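Long-range contacts in neurotoxin (Clostridium botulinum, PDB 2QN0), which acts as the zinc-dependent light chain protease of botulinum neurotoxin type C1, an enzyme of dual substrate specificity that cleaves SNARE proteins of nerve terminals: residues Leu231-His236 / Tyr267-Ala272; Gln247-Val252 / Val263-Ala268. All blocks are in the same frame, centred on the assembly; numbering follows the deposited sequence.

Contact 1: residues Leu231-His236 / Tyr267-Ala272; sequences LNHAMH and YAEIYA. With ZN (zinc ion), chain B.
Two of the zinc ligands of a clostridial neurotoxin protease come together here, where H233, the second histidine of the HExxH motif on helix 223-238, meets E269 from helix 267-273 at the metal. The short helical segments run at 113° to each other, their axes 9.6 Å apart at closest approach. H233 NE2 and E269 OE1 each bind the zinc at 2.1 Å; H229, one turn earlier, and a water complete the site. NE2 and OE1 converge on the ion, with the imidazole and carboxylate planes almost perpendicular. Histidine suits its place because NE2 offers an in-ring lone pair to the metal, glutamate because it brings negative charge to the cation. E269 starts out pointing away from helix 223-238; with CD turned back at chi2 (-59°), the chain bends and delivers its carboxylate to the metal.

Beside the ligands a small residue, A272, faces helix 223-238. A272 CB lies over one face of the H233 ring in a CH-pi contact, 3.8 Å from its centroid, a fit suited to a methyl group. H236 turns its ring edge to the backbone of helix 267-273, with H236 CE1 3.9 Å from A272 N, and a water links H236 NE2 to the carbonyl of Y271. N232 uses both ends of its amide: OD1 bonds to the hydroxyl of Y363, while ND2, somewhat bent at 143°, donates in the carbonyl plane to a lone pair of A272 O at 3.0 Å.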
loop_
_atom_site.group_PDB
_atom_site.type_symbol
_atom_site.label_atom_id
_atom_site.label_comp_id
_atom_site.label_asym_id
_atom_site.label_seq_id
_atom_site.Cartn_x
_atom_site.Cartn_y
_atom_site.Cartn_z
ATOM N N LEU A 231 -1.307 -2.508 -0.185
ATOM C CA LEU A 231 -2.601 -1.935 0.184
ATOM C C LEU A 231 -3.031 -2.490 1.547
ATOM O O LEU A 231 -3.790 -1.851 2.276
ATOM C CB LEU A 231 -3.666 -2.243 -0.879
ATOM C CG LEU A 231 -3.453 -1.563 -2.245
ATOM C CD1 LEU A 231 -4.594 -1.947 -3.189
ATOM C CD2 LEU A 231 -3.402 -0.042 -2.073
ATOM N N ASN A 232 -2.546 -3.681 1.892
ATOM C CA ASN A 232 -2.880 -4.257 3.195
ATOM C C ASN A 232 -2.196 -3.445 4.289
ATOM O O ASN A 232 -2.777 -3.213 5.350
ATOM C CB ASN A 232 -2.455 -5.725 3.272
ATOM C CG ASN A 232 -3.301 -6.612 2.382
ATOM O OD1 ASN A 232 -4.412 -6.239 2.001
ATOM N ND2 ASN A 232 -2.791 -7.793 2.057
ATOM N N HIS A 233 -0.954 -3.031 4.051
ATOM C CA HIS A 233 -0.263 -2.203 5.035
ATOM C C HIS A 233 -1.058 -0.906 5.180
ATOM O O HIS A 233 -1.233 -0.393 6.286
ATOM C CB HIS A 233 1.162 -1.874 4.586
ATOM C CG HIS A 233 2.108 -3.028 4.691
ATOM N ND1 HIS A 233 2.291 -3.736 5.862
ATOM C CD2 HIS A 233 2.943 -3.583 3.781
ATOM C CE1 HIS A 233 3.202 -4.674 5.669
ATOM N NE2 HIS A 233 3.612 -4.601 4.414
ATOM N N ALA A 234 -1.546 -0.384 4.054
ATOM C CA ALA A 234 -2.327 0.856 4.068
ATOM C C ALA A 234 -3.616 0.676 4.858
ATOM O O ALA A 234 -4.074 1.604 5.531
ATOM C CB ALA A 234 -2.643 1.307 2.634
ATOM N N MET A 235 -4.213 -0.511 4.770
ATOM C CA MET A 235 -5.435 -0.790 5.520
ATOM C C MET A 235 -5.132 -0.739 7.017
ATOM O O MET A 235 -5.869 -0.127 7.794
ATOM C CB MET A 235 -5.985 -2.172 5.152
ATOM C CG MET A 235 -6.711 -2.218 3.819
ATOM S SD MET A 235 -8.367 -1.487 3.914
ATOM C CE MET A 235 -9.346 -2.927 4.310
ATOM N N HIS A 236 -4.042 -1.383 7.423
ATOM C CA HIS A 236 -3.663 -1.389 8.831
ATOM C C HIS A 236 -3.409 0.042 9.301
ATOM O O HIS A 236 -3.813 0.421 10.405
ATOM C CB HIS A 236 -2.401 -2.229 9.034
ATOM C CG HIS A 236 -2.521 -3.632 8.527
ATOM N ND1 HIS A 236 -1.423 -4.407 8.226
ATOM C CD2 HIS A 236 -3.606 -4.399 8.271
ATOM C CE1 HIS A 236 -1.827 -5.592 7.803
ATOM N NE2 HIS A 236 -3.147 -5.614 7.822
ATOM N N TYR A 267 6.133 -8.412 12.292
ATOM C CA TYR A 267 4.790 -8.940 12.438
ATOM C C TYR A 267 3.861 -8.236 11.447
ATOM O O TYR A 267 2.855 -8.797 11.025
ATOM C CB TYR A 267 4.305 -8.753 13.879
ATOM C CG TYR A 267 5.000 -9.679 14.869
ATOM C CD1 TYR A 267 5.953 -10.606 14.438
ATOM C CD2 TYR A 267 4.686 -9.645 16.227
ATOM C CE1 TYR A 267 6.572 -11.479 15.336
ATOM C CE2 TYR A 267 5.304 -10.514 17.135
ATOM C CZ TYR A 267 6.241 -11.428 16.678
ATOM O OH TYR A 267 6.837 -12.302 17.561
ATOM N N ALA A 268 4.212 -7.010 11.077
ATOM C CA ALA A 268 3.416 -6.249 10.111
ATOM C C ALA A 268 3.410 -6.988 8.770
ATOM O O ALA A 268 2.396 -7.016 8.064
ATOM C CB ALA A 268 4.003 -4.854 9.938
ATOM N N GLU A 269 4.546 -7.585 8.421
ATOM C CA GLU A 269 4.660 -8.331 7.172
ATOM C C GLU A 269 3.857 -9.623 7.258
ATOM O O GLU A 269 3.210 -10.036 6.294
ATOM C CB GLU A 269 6.125 -8.665 6.877
ATOM C CG GLU A 269 6.997 -7.456 6.578
ATOM C CD GLU A 269 6.489 -6.678 5.378
ATOM O OE1 GLU A 269 5.630 -7.221 4.657
ATOM O OE2 GLU A 269 6.951 -5.543 5.157
ATOM N N ILE A 270 3.910 -10.269 8.417
ATOM C CA ILE A 270 3.181 -11.510 8.617
ATOM C C ILE A 270 1.681 -11.297 8.411
ATOM O O ILE A 270 1.010 -12.125 7.793
ATOM C CB ILE A 270 3.456 -12.085 10.033
ATOM C CG1 ILE A 270 4.909 -12.571 10.109
ATOM C CG2 ILE A 270 2.490 -13.231 10.340
ATOM C CD1 ILE A 270 5.311 -13.149 11.460
ATOM N N TYR A 271 1.147 -10.191 8.919
ATOM C CA TYR A 271 -0.275 -9.924 8.742
ATOM C C TYR A 271 -0.610 -9.530 7.307
ATOM O O TYR A 271 -1.637 -9.944 6.770
ATOM C CB TYR A 271 -0.749 -8.835 9.703
ATOM C CG TYR A 271 -1.121 -9.375 11.071
ATOM C CD1 TYR A 271 -1.903 -10.525 11.197
ATOM C CD2 TYR A 271 -0.717 -8.723 12.234
ATOM C CE1 TYR A 271 -2.277 -11.013 12.458
ATOM C CE2 TYR A 271 -1.085 -9.199 13.494
ATOM C CZ TYR A 271 -1.864 -10.340 13.597
ATOM O OH TYR A 271 -2.239 -10.792 14.842
ATOM N N ALA A 272 0.253 -8.734 6.684
ATOM C CA ALA A 272 0.015 -8.318 5.300
ATOM C C ALA A 272 0.001 -9.542 4.376
ATOM O O ALA A 272 -0.788 -9.614 3.427
ATOM C CB ALA A 272 1.092 -7.335 4.857
HETATM ZN ZN ZN B . 4.918 -5.802 3.333
HETATM O O HOH W 1 -3.439 -7.954 6.280
HETATM O O HOH W 2 6.067 -4.618 2.065
#

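Contact 2: residues Gln247-Val252 / Val263-Ala268; sequences QTISSV and VKLEYA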
loop_
_atom_site.group_PDB
_atom_site.type_symbol
_atom_site.label_atom_id
_atom_site.label_comp_id
_atom_site.label_asym_id
_atom_site.label_seq_id
_atom_site.Cartn_x
_atom_site.Cartn_y
_atom_site.Cartn_z
ATOM N N GLN A 247 8.509 -5.174 16.388
ATOM C CA GLN A 247 7.889 -6.451 16.743
ATOM C C GLN A 247 8.257 -7.425 15.630
ATOM O O GLN A 247 7.697 -7.373 14.540
ATOM C CB GLN A 247 6.372 -6.289 16.837
ATOM C CG GLN A 247 5.944 -5.335 17.937
ATOM C CD GLN A 247 6.444 -5.777 19.301
ATOM O OE1 GLN A 247 6.135 -6.875 19.757
ATOM N NE2 GLN A 247 7.221 -4.925 19.954
ATOM N N THR A 248 9.195 -8.321 15.912
ATOM C CA THR A 248 9.680 -9.248 14.896
ATOM C C THR A 248 9.980 -10.647 15.414
ATOM O O THR A 248 9.983 -10.890 16.619
ATOM C CB THR A 248 11.000 -8.727 14.312
ATOM O OG1 THR A 248 11.982 -8.687 15.359
ATOM C CG2 THR A 248 10.838 -7.322 13.760
ATOM N N ILE A 249 10.233 -11.558 14.479
ATOM C CA ILE A 249 10.625 -12.923 14.800
ATOM C C ILE A 249 11.860 -13.195 13.938
ATOM O O ILE A 249 11.830 -13.013 12.719
ATOM C CB ILE A 249 9.502 -13.954 14.506
ATOM C CG1 ILE A 249 10.023 -15.368 14.780
ATOM C CG2 ILE A 249 8.999 -13.814 13.069
ATOM C CD1 ILE A 249 8.964 -16.444 14.656
ATOM N N SER A 250 12.959 -13.594 14.572
ATOM C CA SER A 250 14.198 -13.851 13.841
ATOM C C SER A 250 14.063 -15.059 12.927
ATOM O O SER A 250 13.773 -16.169 13.378
ATOM C CB SER A 250 15.359 -14.041 14.822
ATOM O OG SER A 250 15.643 -12.817 15.476
ATOM N N SER A 251 14.284 -14.828 11.634
ATOM C CA SER A 251 14.138 -15.874 10.630
ATOM C C SER A 251 15.283 -15.859 9.620
ATOM O O SER A 251 16.262 -15.134 9.779
ATOM C CB SER A 251 12.822 -15.669 9.870
ATOM O OG SER A 251 11.757 -15.341 10.747
ATOM N N VAL A 252 15.131 -16.664 8.574
ATOM C CA VAL A 252 16.128 -16.744 7.515
ATOM C C VAL A 252 15.445 -16.858 6.159
ATOM O O VAL A 252 14.283 -17.242 6.058
ATOM C CB VAL A 252 17.048 -17.979 7.680
ATOM C CG1 VAL A 252 17.804 -17.902 9.007
ATOM C CG2 VAL A 252 16.227 -19.255 7.594
ATOM N N VAL A 263 17.150 -12.751 9.053
ATOM C CA VAL A 263 16.392 -11.520 8.891
ATOM C C VAL A 263 15.374 -11.396 10.018
ATOM O O VAL A 263 14.919 -12.401 10.564
ATOM C CB VAL A 263 15.635 -11.511 7.541
ATOM C CG1 VAL A 263 14.684 -12.699 7.472
ATOM C CG2 VAL A 263 14.862 -10.213 7.382
ATOM N N LYS A 264 15.028 -10.165 10.373
ATOM C CA LYS A 264 14.036 -9.935 11.418
ATOM C C LYS A 264 12.689 -9.726 10.744
ATOM O O LYS A 264 12.384 -8.626 10.275
ATOM C CB LYS A 264 14.402 -8.704 12.250
ATOM C CG LYS A 264 15.649 -8.889 13.104
ATOM C CD LYS A 264 15.895 -7.680 13.991
ATOM C CE LYS A 264 17.107 -7.903 14.884
ATOM N NZ LYS A 264 17.362 -6.744 15.785
ATOM N N LEU A 265 11.892 -10.789 10.690
ATOM C CA LEU A 265 10.575 -10.742 10.060
ATOM C C LEU A 265 9.585 -9.953 10.911
ATOM O O LEU A 265 9.229 -10.363 12.019
ATOM C CB LEU A 265 10.055 -12.165 9.832
ATOM C CG LEU A 265 8.675 -12.307 9.177
ATOM C CD1 LEU A 265 8.675 -11.608 7.819
ATOM C CD2 LEU A 265 8.328 -13.778 9.023
ATOM N N GLU A 266 9.142 -8.816 10.386
ATOM C CA GLU A 266 8.196 -7.969 11.104
ATOM C C GLU A 266 6.805 -8.579 11.156
ATOM O O GLU A 266 6.343 -9.192 10.189
ATOM C CB GLU A 266 8.112 -6.593 10.444
ATOM C CG GLU A 266 9.445 -5.891 10.287
ATOM C CD GLU A 266 9.295 -4.526 9.654
ATOM O OE1 GLU A 266 8.440 -4.382 8.756
ATOM O OE2 GLU A 266 10.033 -3.599 10.045
ATOM N N TYR A 267 6.133 -8.412 12.292
ATOM C CA TYR A 267 4.790 -8.940 12.438
ATOM C C TYR A 267 3.861 -8.236 11.447
ATOM O O TYR A 267 2.855 -8.797 11.025
ATOM C CB TYR A 267 4.305 -8.753 13.879
ATOM C CG TYR A 267 5.000 -9.679 14.869
ATOM C CD1 TYR A 267 5.953 -10.606 14.438
ATOM C CD2 TYR A 267 4.686 -9.645 16.227
ATOM C CE1 TYR A 267 6.572 -11.479 15.336
ATOM C CE2 TYR A 267 5.304 -10.514 17.135
ATOM C CZ TYR A 267 6.241 -11.428 16.678
ATOM O OH TYR A 267 6.837 -12.302 17.561
ATOM N N ALA A 268 4.212 -7.010 11.077
ATOM C CA ALA A 268 3.416 -6.249 10.111
ATOM C C ALA A 268 3.410 -6.988 8.770
ATOM O O ALA A 268 2.396 -7.016 8.064
ATOM C CB ALA A 268 4.003 -4.854 9.938
HETATM O O HOH W 3 5.915 -5.373 12.881
#
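Beneath the backbone of Q247 and T248 lies the ring of Y267, face on, with the Q247 carbonyl carbon and T248 N above its plane and offset toward its rim. Q247 CB touches Y267 CD2, while I249 CB meets Y267 CE1 at the ring edge, 3.9 Å away. A flat aromatic suits this spot, since it can lie under a peptide where the hairpin of strands 248-253 and 261-266 passes into helix 267-273.

On one face of the hairpin I249 and L265 lie side by side, pointing the same way, with I249 CG2 3.8 Å from L265 CB. Both side chains also touch I270 of helix 267-273. S251 sets its OG 3.7 Å from L265 CB. The other face carries polar chains: T248 and K264 cross obliquely, with T248 OG1 3.9 Å from K264 CB, and the extended lysine carries its ammonium away from the pair.

Two hydrogen-bonded antiparallel pairs, I249 with L265 and S251 with V263, hold the strands. Past them, a further bond runs from Y267 N to Q247 O, 2.9 Å and nearly straight at 165°. The carbonyl of Q247, just before strand 248-253, thereby takes up an N-H of the helix's first turn, which has no acceptor within the helix.

Both contacts end on helix 267-273, sharing Y267 and A268, and their centres are 13 Å apart. Contact 2 holds the start of that helix through the hairpin, whereas contact 1 uses the same first turn to present E269 to the zinc; two residues along the chain thus separate the hairpin-bound Y267 from a metal ligand. The two also touch directly: I270 CG1 packs on L265 CD2 at 3.8 Å, and I270 CD1 approaches I249 CG2 at 4.1 Å, on the side of the helix turned from 231-236. E266, just before the helix, has its side chain about 7 Å from the zinc, so the surface hairpin reaches the neighbourhood of the active site.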